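Local coordinates for PelD (Pseudomonas aeruginosa, PDB 4EU0), which binds the second messenger cyclic di-GMP as a membrane-bound effector involved in pellicle formation, this piece holding its GAF and GGDEF-like domains, at residues A185-Y197 with R258-L272. Sequence-based numbering, arbitrary orientation.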
ATOM      1  N   ALA A 185      -9.906   1.941  -3.829  1.00 13.56           N
ATOM      2  CA  ALA A 185      -9.763   0.830  -2.897  1.00 12.86           C
ATOM      3  C   ALA A 185     -11.107   0.624  -2.223  1.00 13.12           C
ATOM      4  O   ALA A 185     -11.942   1.529  -2.221  1.00 13.44           O
ATOM      5  CB  ALA A 185      -8.689   1.130  -1.854  1.00 12.59           C
ATOM      6  N   CYS A 186     -11.310  -0.562  -1.648  1.00 13.11           N
ATOM      7  CA  CYS A 186     -12.562  -0.891  -0.988  1.00 14.25           C
ATOM      8  C   CYS A 186     -12.283  -1.496   0.376  1.00 13.56           C
ATOM      9  O   CYS A 186     -11.373  -2.319   0.508  1.00 13.87           O
ATOM     10  CB  CYS A 186     -13.333  -1.916  -1.821  1.00 15.12           C
ATOM     11  SG  CYS A 186     -15.066  -2.075  -1.365  1.00 20.51           S
ATOM     12  N   LEU A 187     -13.065  -1.086   1.369  1.00 13.66           N
ATOM     13  CA  LEU A 187     -13.096  -1.746   2.667  1.00 13.60           C
ATOM     14  C   LEU A 187     -14.391  -2.532   2.793  1.00 13.31           C
ATOM     15  O   LEU A 187     -15.476  -1.976   2.602  1.00 15.66           O
ATOM     16  CB  LEU A 187     -13.071  -0.726   3.813  1.00 14.89           C
ATOM     17  CG  LEU A 187     -11.897  -0.548   4.768  1.00 16.48           C
ATOM     18  CD1 LEU A 187     -12.324   0.405   5.906  1.00 16.04           C
ATOM     19  CD2 LEU A 187     -11.352  -1.872   5.318  1.00 16.37           C
ATOM     20  N   TYR A 188     -14.282  -3.815   3.115  1.00 11.81           N
ATOM     21  CA  TYR A 188     -15.453  -4.592   3.482  1.00 11.59           C
ATOM     22  C   TYR A 188     -15.398  -4.918   4.960  1.00 11.96           C
ATOM     23  O   TYR A 188     -14.334  -5.238   5.494  1.00 13.45           O
ATOM     24  CB  TYR A 188     -15.501  -5.906   2.709  1.00 11.74           C
ATOM     25  CG  TYR A 188     -16.035  -5.797   1.295  1.00 11.10           C
ATOM     26  CD1 TYR A 188     -17.399  -5.734   1.056  1.00 12.90           C
ATOM     27  CD2 TYR A 188     -15.170  -5.811   0.194  1.00 10.84           C
ATOM     28  CE1 TYR A 188     -17.904  -5.649  -0.251  1.00 14.60           C
ATOM     29  CE2 TYR A 188     -15.662  -5.725  -1.122  1.00 13.61           C
ATOM     30  CZ  TYR A 188     -17.027  -5.647  -1.328  1.00 13.58           C
ATOM     31  OH  TYR A 188     -17.542  -5.575  -2.598  1.00 18.30           O
ATOM     32  N   ALA A 189     -16.553  -4.856   5.606  1.00 11.01           N
ATOM     33  CA  ALA A 189     -16.680  -5.358   6.971  1.00 11.02           C
ATOM     34  C   ALA A 189     -17.717  -6.456   6.953  1.00 11.13           C
ATOM     35  O   ALA A 189     -18.865  -6.211   6.574  1.00 11.79           O
ATOM     36  CB  ALA A 189     -17.096  -4.250   7.901  1.00 11.89           C
ATOM     37  N   PHE A 190     -17.319  -7.662   7.351  1.00 10.59           N
ATOM     38  CA  PHE A 190     -18.258  -8.768   7.464  1.00 10.96           C
ATOM     39  C   PHE A 190     -18.609  -8.953   8.926  1.00 11.65           C
ATOM     40  O   PHE A 190     -17.768  -9.375   9.722  1.00 11.56           O
ATOM     41  CB  PHE A 190     -17.674 -10.053   6.862  1.00  9.91           C
ATOM     42  CG  PHE A 190     -17.318  -9.934   5.407  1.00 10.43           C
ATOM     43  CD1 PHE A 190     -18.274 -10.161   4.427  1.00 12.22           C
ATOM     44  CD2 PHE A 190     -16.020  -9.622   5.010  1.00 10.17           C
ATOM     45  CE1 PHE A 190     -17.963 -10.044   3.069  1.00 12.71           C
ATOM     46  CE2 PHE A 190     -15.687  -9.520   3.650  1.00  8.84           C
ATOM     47  CZ  PHE A 190     -16.653  -9.730   2.681  1.00 11.45           C
ATOM     48  N   GLU A 191     -19.838  -8.593   9.290  1.00 12.66           N
ATOM     49  CA  GLU A 191     -20.295  -8.736  10.660  1.00 13.77           C
ATOM     50  C   GLU A 191     -21.017 -10.067  10.790  1.00 13.82           C
ATOM     51  O   GLU A 191     -21.961 -10.342  10.056  1.00 13.36           O
ATOM     52  CB  GLU A 191     -21.219  -7.581  11.044  1.00 15.14           C
ATOM     53  CG  GLU A 191     -21.690  -7.645  12.492  1.00 17.98           C
ATOM     54  CD  GLU A 191     -22.779  -6.637  12.821  1.00 23.01           C
ATOM     55  OE1 GLU A 191     -23.316  -5.980  11.900  1.00 24.30           O
ATOM     56  OE2 GLU A 191     -23.103  -6.513  14.022  1.00 25.53           O
ATOM     57  N   LEU A 192     -20.547 -10.903  11.709  1.00 14.02           N
ATOM     58  CA  LEU A 192     -21.058 -12.261  11.814  1.00 14.87           C
ATOM     59  C   LEU A 192     -22.031 -12.352  12.981  1.00 16.30           C
ATOM     60  O   LEU A 192     -21.628 -12.433  14.143  1.00 18.06           O
ATOM     61  CB  LEU A 192     -19.903 -13.265  11.933  1.00 14.31           C
ATOM     62  CG  LEU A 192     -18.756 -13.044  10.930  1.00 14.14           C
ATOM     63  CD1 LEU A 192     -17.702 -14.146  11.062  1.00 15.11           C
ATOM     64  CD2 LEU A 192     -19.245 -12.956   9.499  1.00 14.41           C
ATOM     65  N   THR A 193     -23.319 -12.339  12.652  1.00 17.02           N
ATOM     66  CA  THR A 193     -24.374 -12.148  13.643  1.00 18.29           C
ATOM     67  C   THR A 193     -24.932 -13.443  14.217  1.00 18.88           C
ATOM     68  O   THR A 193     -25.700 -13.415  15.180  1.00 20.24           O
ATOM     69  CB  THR A 193     -25.534 -11.306  13.067  1.00 18.77           C
ATOM     70  OG1 THR A 193     -26.203 -12.044  12.037  1.00 18.63           O
ATOM     71  CG2 THR A 193     -25.007 -10.005  12.492  1.00 19.43           C
ATOM     72  N   ASP A 194     -24.584 -14.571  13.601  1.00 18.69           N
ATOM     73  CA  ASP A 194     -25.063 -15.873  14.063  1.00 19.55           C
ATOM     74  C   ASP A 194     -23.875 -16.650  14.611  1.00 19.49           C
ATOM     75  O   ASP A 194     -23.026 -17.102  13.841  1.00 19.39           O
ATOM     76  CB  ASP A 194     -25.719 -16.645  12.914  1.00 19.20           C
ATOM     77  CG  ASP A 194     -26.445 -17.919  13.375  1.00 20.87           C
ATOM     78  OD1 ASP A 194     -25.979 -18.635  14.297  1.00 19.29           O
ATOM     79  OD2 ASP A 194     -27.499 -18.215  12.792  1.00 24.09           O
ATOM     80  N   ALA A 195     -23.843 -16.811  15.936  1.00 20.28           N
ATOM     81  CA  ALA A 195     -22.716 -17.432  16.648  1.00 20.77           C
ATOM     82  C   ALA A 195     -22.525 -18.927  16.375  1.00 20.69           C
ATOM     83  O   ALA A 195     -21.478 -19.493  16.721  1.00 21.32           O
ATOM     84  CB  ALA A 195     -22.835 -17.182  18.151  1.00 22.31           C
ATOM     85  N   ARG A 196     -23.529 -19.572  15.785  1.00 20.15           N
ATOM     86  CA  ARG A 196     -23.397 -20.969  15.387  1.00 19.60           C
ATOM     87  C   ARG A 196     -22.371 -21.072  14.269  1.00 18.63           C
ATOM     88  O   ARG A 196     -21.497 -21.940  14.296  1.00 18.73           O
ATOM     89  CB  ARG A 196     -24.732 -21.551  14.915  1.00 19.92           C
ATOM     90  CG  ARG A 196     -25.763 -21.717  16.023  1.00 20.46           C
ATOM     91  CD  ARG A 196     -27.109 -22.191  15.476  1.00 21.10           C
ATOM     92  NE  ARG A 196     -27.679 -21.236  14.525  1.00 21.18           N
ATOM     93  CZ  ARG A 196     -28.748 -21.462  13.765  1.00 22.00           C
ATOM     94  NH1 ARG A 196     -29.401 -22.620  13.830  1.00 24.04           N
ATOM     95  NH2 ARG A 196     -29.168 -20.521  12.930  1.00 24.29           N
ATOM     96  N   TYR A 197     -22.472 -20.156  13.310  1.00 17.37           N
ATOM     97  CA  TYR A 197     -21.699 -20.226  12.078  1.00 17.19           C
ATOM     98  C   TYR A 197     -20.458 -19.346  12.079  1.00 16.29           C
ATOM     99  O   TYR A 197     -19.583 -19.511  11.224  1.00 15.06           O
ATOM    100  CB  TYR A 197     -22.587 -19.818  10.909  1.00 17.17           C
ATOM    101  CG  TYR A 197     -23.716 -20.782  10.617  1.00 19.04           C
ATOM    102  CD1 TYR A 197     -23.460 -22.084  10.173  1.00 19.95           C
ATOM    103  CD2 TYR A 197     -25.043 -20.384  10.767  1.00 20.96           C
ATOM    104  CE1 TYR A 197     -24.504 -22.970   9.895  1.00 21.87           C
ATOM    105  CE2 TYR A 197     -26.095 -21.261  10.482  1.00 21.86           C
ATOM    106  CZ  TYR A 197     -25.822 -22.544  10.043  1.00 22.10           C
ATOM    107  OH  TYR A 197     -26.873 -23.398   9.772  1.00 23.15           O
ATOM    108  N   ARG A 258     -27.653 -22.203   1.005  1.00 32.20           N
ATOM    109  CA  ARG A 258     -27.221 -21.236   1.983  1.00 30.93           C
ATOM    110  C   ARG A 258     -26.611 -20.029   1.280  1.00 29.73           C
ATOM    111  O   ARG A 258     -25.879 -20.167   0.295  1.00 30.14           O
ATOM    112  CB  ARG A 258     -26.186 -21.860   2.908  1.00 30.46           C
ATOM    113  CG  ARG A 258     -26.224 -21.327   4.306  1.00 31.55           C
ATOM    114  CD  ARG A 258     -26.879 -22.302   5.262  1.00 34.94           C
ATOM    115  NE  ARG A 258     -28.337 -22.274   5.211  1.00 38.48           N
ATOM    116  CZ  ARG A 258     -29.121 -22.750   6.176  1.00 39.77           C
ATOM    117  NH1 ARG A 258     -28.587 -23.275   7.271  1.00 39.96           N
ATOM    118  NH2 ARG A 258     -30.440 -22.688   6.053  1.00 40.73           N
ATOM    119  N   GLU A 259     -26.921 -18.847   1.794  1.00 28.44           N
ATOM    120  CA  GLU A 259     -26.266 -17.626   1.344  1.00 27.04           C
ATOM    121  C   GLU A 259     -25.448 -17.079   2.495  1.00 25.24           C
ATOM    122  O   GLU A 259     -25.676 -17.453   3.651  1.00 25.00           O
ATOM    123  CB  GLU A 259     -27.304 -16.600   0.870  1.00 27.66           C
ATOM    124  CG  GLU A 259     -28.255 -17.122  -0.206  1.00 29.69           C
ATOM    125  CD  GLU A 259     -27.593 -17.353  -1.563  1.00 30.57           C
ATOM    126  OE1 GLU A 259     -26.464 -16.875  -1.792  1.00 30.87           O
ATOM    127  OE2 GLU A 259     -28.211 -18.016  -2.414  1.00 32.60           O
ATOM    128  N   LEU A 260     -24.476 -16.216   2.194  1.00 23.91           N
ATOM    129  CA  LEU A 260     -23.711 -15.550   3.241  1.00 22.36           C
ATOM    130  C   LEU A 260     -24.690 -15.013   4.277  1.00 21.55           C
ATOM    131  O   LEU A 260     -24.493 -15.174   5.473  1.00 20.29           O
ATOM    132  CB  LEU A 260     -22.883 -14.387   2.663  1.00 22.62           C
ATOM    133  CG  LEU A 260     -21.499 -14.610   2.044  1.00 22.84           C
ATOM    134  CD1 LEU A 260     -21.567 -15.422   0.769  1.00 26.89           C
ATOM    135  CD2 LEU A 260     -20.878 -13.259   1.741  1.00 24.74           C
ATOM    136  N   GLU A 261     -25.772 -14.406   3.797  1.00 21.12           N
ATOM    137  CA  GLU A 261     -26.701 -13.702   4.675  1.00 21.04           C
ATOM    138  C   GLU A 261     -27.502 -14.644   5.590  1.00 21.14           C
ATOM    139  O   GLU A 261     -27.795 -14.301   6.737  1.00 21.24           O
ATOM    140  CB  GLU A 261     -27.612 -12.780   3.866  1.00 21.81           C
ATOM    141  CG  GLU A 261     -26.882 -11.566   3.260  1.00 21.53           C
ATOM    142  CD  GLU A 261     -26.305 -11.819   1.866  1.00 22.12           C
ATOM    143  OE1 GLU A 261     -26.282 -12.976   1.400  1.00 19.77           O
ATOM    144  OE2 GLU A 261     -25.870 -10.842   1.221  1.00 21.09           O
ATOM    145  N   SER A 262     -27.810 -15.842   5.102  1.00 21.12           N
ATOM    146  CA  SER A 262     -28.533 -16.817   5.925  1.00 21.45           C
ATOM    147  C   SER A 262     -27.623 -17.511   6.949  1.00 20.22           C
ATOM    148  O   SER A 262     -28.103 -18.220   7.838  1.00 20.41           O
ATOM    149  CB  SER A 262     -29.306 -17.823   5.051  1.00 22.87           C
ATOM    150  OG  SER A 262     -28.436 -18.732   4.400  1.00 24.66           O
ATOM    151  N   LEU A 263     -26.311 -17.304   6.826  1.00 18.20           N
ATOM    152  CA  LEU A 263     -25.349 -17.768   7.834  1.00 18.00           C
ATOM    153  C   LEU A 263     -25.081 -16.663   8.864  1.00 17.13           C
ATOM    154  O   LEU A 263     -24.195 -16.786   9.717  1.00 17.20           O
ATOM    155  CB  LEU A 263     -24.032 -18.183   7.162  1.00 17.70           C
ATOM    156  CG  LEU A 263     -24.073 -19.322   6.148  1.00 18.86           C
ATOM    157  CD1 LEU A 263     -22.924 -19.197   5.151  1.00 17.57           C
ATOM    158  CD2 LEU A 263     -24.011 -20.663   6.862  1.00 18.97           C
ATOM    159  N   GLY A 264     -25.837 -15.574   8.767  1.00 16.81           N
ATOM    160  CA  GLY A 264     -25.687 -14.449   9.692  1.00 17.19           C
ATOM    161  C   GLY A 264     -24.706 -13.361   9.277  1.00 16.66           C
ATOM    162  O   GLY A 264     -24.405 -12.473  10.067  1.00 17.60           O
ATOM    163  N   VAL A 265     -24.205 -13.420   8.047  1.00 15.16           N
ATOM    164  CA  VAL A 265     -23.225 -12.438   7.598  1.00 14.93           C
ATOM    165  C   VAL A 265     -23.942 -11.157   7.167  1.00 14.82           C
ATOM    166  O   VAL A 265     -24.796 -11.192   6.279  1.00 15.82           O
ATOM    167  CB  VAL A 265     -22.338 -12.978   6.445  1.00 14.05           C
ATOM    168  CG1 VAL A 265     -21.267 -11.967   6.064  1.00 14.31           C
ATOM    169  CG2 VAL A 265     -21.673 -14.308   6.833  1.00 15.35           C
ATOM    170  N   ARG A 266     -23.600 -10.046   7.817  1.00 15.26           N
ATOM    171  CA  ARG A 266     -24.050  -8.707   7.408  1.00 16.51           C
ATOM    172  C   ARG A 266     -22.878  -8.034   6.698  1.00 15.42           C
ATOM    173  O   ARG A 266     -21.821  -7.853   7.297  1.00 15.19           O
ATOM    174  CB  ARG A 266     -24.458  -7.870   8.628  1.00 18.41           C
ATOM    175  CG  ARG A 266     -25.829  -8.193   9.216  1.00 23.12           C
ATOM    176  CD  ARG A 266     -26.505  -6.920   9.740  1.00 28.28           C
ATOM    177  NE  ARG A 266     -26.450  -5.847   8.744  1.00 32.17           N
ATOM    178  CZ  ARG A 266     -27.498  -5.342   8.097  1.00 34.15           C
ATOM    179  NH1 ARG A 266     -28.727  -5.785   8.344  1.00 35.43           N
ATOM    180  NH2 ARG A 266     -27.313  -4.375   7.204  1.00 35.00           N
ATOM    181  N   ILE A 267     -23.048  -7.699   5.418  1.00 15.14           N
ATOM    182  CA  ILE A 267     -21.972  -7.077   4.629  1.00 14.46           C
ATOM    183  C   ILE A 267     -22.101  -5.552   4.633  1.00 15.12           C
ATOM    184  O   ILE A 267     -23.164  -5.013   4.347  1.00 15.03           O
ATOM    185  CB  ILE A 267     -21.998  -7.548   3.149  1.00 14.44           C
ATOM    186  CG1 ILE A 267     -21.938  -9.077   3.056  1.00 15.57           C
ATOM    187  CG2 ILE A 267     -20.853  -6.905   2.343  1.00 14.35           C
ATOM    188  CD1 ILE A 267     -22.532  -9.609   1.746  1.00 17.68           C
ATOM    189  N   ARG A 268     -21.005  -4.877   4.963  1.00 14.18           N
ATOM    190  CA  ARG A 268     -20.942  -3.429   4.923  1.00 15.60           C
ATOM    191  C   ARG A 268     -19.731  -3.075   4.090  1.00 14.89           C
ATOM    192  O   ARG A 268     -18.667  -3.647   4.266  1.00 14.40           O
ATOM    193  CB  ARG A 268     -20.800  -2.862   6.344  1.00 16.26           C
ATOM    194  CG  ARG A 268     -21.981  -3.151   7.280  1.00 19.93           C
ATOM    195  CD  ARG A 268     -21.480  -3.353   8.734  1.00 23.99           C
ATOM    196  NE  ARG A 268     -22.539  -3.689   9.701  1.00 25.43           N
ATOM    197  CZ  ARG A 268     -23.585  -2.907   9.951  1.00 25.21           C
ATOM    198  NH1 ARG A 268     -23.720  -1.769   9.295  1.00 27.78           N
ATOM    199  NH2 ARG A 268     -24.507  -3.260  10.842  1.00 25.79           N
ATOM    200  N   GLN A 269     -19.903  -2.144   3.161  1.00 15.60           N
ATOM    201  CA  GLN A 269     -18.854  -1.794   2.207  1.00 16.08           C
ATOM    202  C   GLN A 269     -18.575  -0.303   2.276  1.00 16.15           C
ATOM    203  O   GLN A 269     -19.497   0.499   2.419  1.00 16.74           O
ATOM    204  CB  GLN A 269     -19.308  -2.192   0.797  1.00 17.18           C
ATOM    205  CG  GLN A 269     -18.287  -1.994  -0.304  1.00 20.11           C
ATOM    206  CD  GLN A 269     -18.803  -2.421  -1.682  1.00 22.06           C
ATOM    207  OE1 GLN A 269     -19.782  -3.155  -1.806  1.00 21.68           O
ATOM    208  NE2 GLN A 269     -18.118  -1.972  -2.720  1.00 25.76           N
ATOM    209  N   TYR A 270     -17.300   0.058   2.189  1.00 15.39           N
ATOM    210  CA  TYR A 270     -16.884   1.451   2.145  1.00 16.77           C
ATOM    211  C   TYR A 270     -15.890   1.633   1.003  1.00 16.91           C
ATOM    212  O   TYR A 270     -14.794   1.074   1.033  1.00 14.71           O
ATOM    213  CB  TYR A 270     -16.254   1.851   3.485  1.00 17.08           C
ATOM    214  CG  TYR A 270     -15.822   3.297   3.566  1.00 18.27           C
ATOM    215  CD1 TYR A 270     -16.681   4.273   4.063  1.00 20.88           C
ATOM    216  CD2 TYR A 270     -14.553   3.685   3.146  1.00 19.17           C
ATOM    217  CE1 TYR A 270     -16.286   5.598   4.145  1.00 22.70           C
ATOM    218  CE2 TYR A 270     -14.145   5.015   3.220  1.00 19.87           C
ATOM    219  CZ  TYR A 270     -15.023   5.961   3.715  1.00 22.35           C
ATOM    220  OH  TYR A 270     -14.634   7.279   3.789  1.00 24.53           O
ATOM    221  N   GLU A 271     -16.268   2.424  -0.001  1.00 18.86           N
ATOM    222  CA  GLU A 271     -15.357   2.693  -1.121  1.00 20.64           C
ATOM    223  C   GLU A 271     -14.528   3.924  -0.812  1.00 21.63           C
ATOM    224  O   GLU A 271     -15.077   4.994  -0.529  1.00 22.63           O
ATOM    225  CB  GLU A 271     -16.125   2.894  -2.431  1.00 21.60           C
ATOM    226  CG  GLU A 271     -16.640   1.607  -3.072  1.00 24.56           C
ATOM    227  CD  GLU A 271     -17.068   1.809  -4.517  1.00 27.73           C
ATOM    228  OE1 GLU A 271     -16.771   2.883  -5.080  1.00 30.75           O
ATOM    229  OE2 GLU A 271     -17.695   0.899  -5.098  1.00 28.02           O
ATOM    230  N   LEU A 272     -13.206   3.771  -0.847  1.00 21.81           N
ATOM    231  CA  LEU A 272     -12.303   4.881  -0.548  1.00 23.74           C
ATOM    232  C   LEU A 272     -12.339   5.851  -1.715  1.00 26.17           C
ATOM    233  O   LEU A 272     -12.266   5.438  -2.871  1.00 26.93           O
ATOM    234  CB  LEU A 272     -10.872   4.383  -0.296  1.00 22.36           C
ATOM    235  CG  LEU A 272     -10.544   3.816   1.092  1.00 21.78           C
ATOM    236  CD1 LEU A 272     -11.210   2.460   1.355  1.00 22.47           C
ATOM    237  CD2 LEU A 272      -9.038   3.689   1.266  1.00 20.80           C
TER
HETATM  238  O   HOH W   1     -12.723   3.488  -4.571  1.00 19.43           O
HETATM  239  O   HOH W   2     -22.549 -15.417  11.531  1.00  7.74           O
HETATM  240  O   HOH W   3     -28.444 -17.377  10.417  1.00 22.51           O
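Strand 185-192, an inner strand of the GGDEF-like domain's antiparallel sheet, pairs with 265-272, an outermost strand within this chain. Leu187, Ala189 and Glu191 form hydrogen-bonded pairs with Tyr270, Arg268 and Arg266; the bond from Arg266 N to Glu191 O, 2.8 Å, is nearly straight at 178°. On the face packed against helix 236-253, Gln269 lies alongside Tyr188, its CG over the ring face, 4.1 Å from the centroid, while Ile267 CG2 meets the ring edge at CD1. Gln269 is stretched out with CG anti to its own N (chi1 -175°), which carries the amide along the ring to Gln240; Tyr188 OH is bonded to Ser239 O. Further along, Val265 CG1 touches the edge of the Phe190 ring at CD1, 3.9 Å away. On the other face, Glu191 reaches across to Arg268, whose NE and NH2 both close on OE1, with NH2 at 3.2 Å. OE1 lies in the guanidinium plane, but the two nitrogens come from one face of the carboxylate, whose plane is turned 40° from the guanidinium. Glu191 OE2 makes a salt bridge with Arg224, in the turn of the neighbouring hairpin. Where the strands end, Gly264 O accepts from both Thr193 N and Thr193 OG1, the hydroxyl at 2.7 Å. Gly264, with a positive phi, brings its bare CA to 3.9 Å from Asp194 CB. Past this turn Leu263 CD2 sits over the centre of the Tyr197 ring, 3.7 Å from its centroid. Tyr188 and Gln269 thus link one face to helix 236-253, which lines the cyclic di-GMP pocket; on the other, with arginines on both oxygens, the buried Glu191 carboxylate is probably kept ionised, joining strands 185-192 and 265-272 to the turn before strand 225-231.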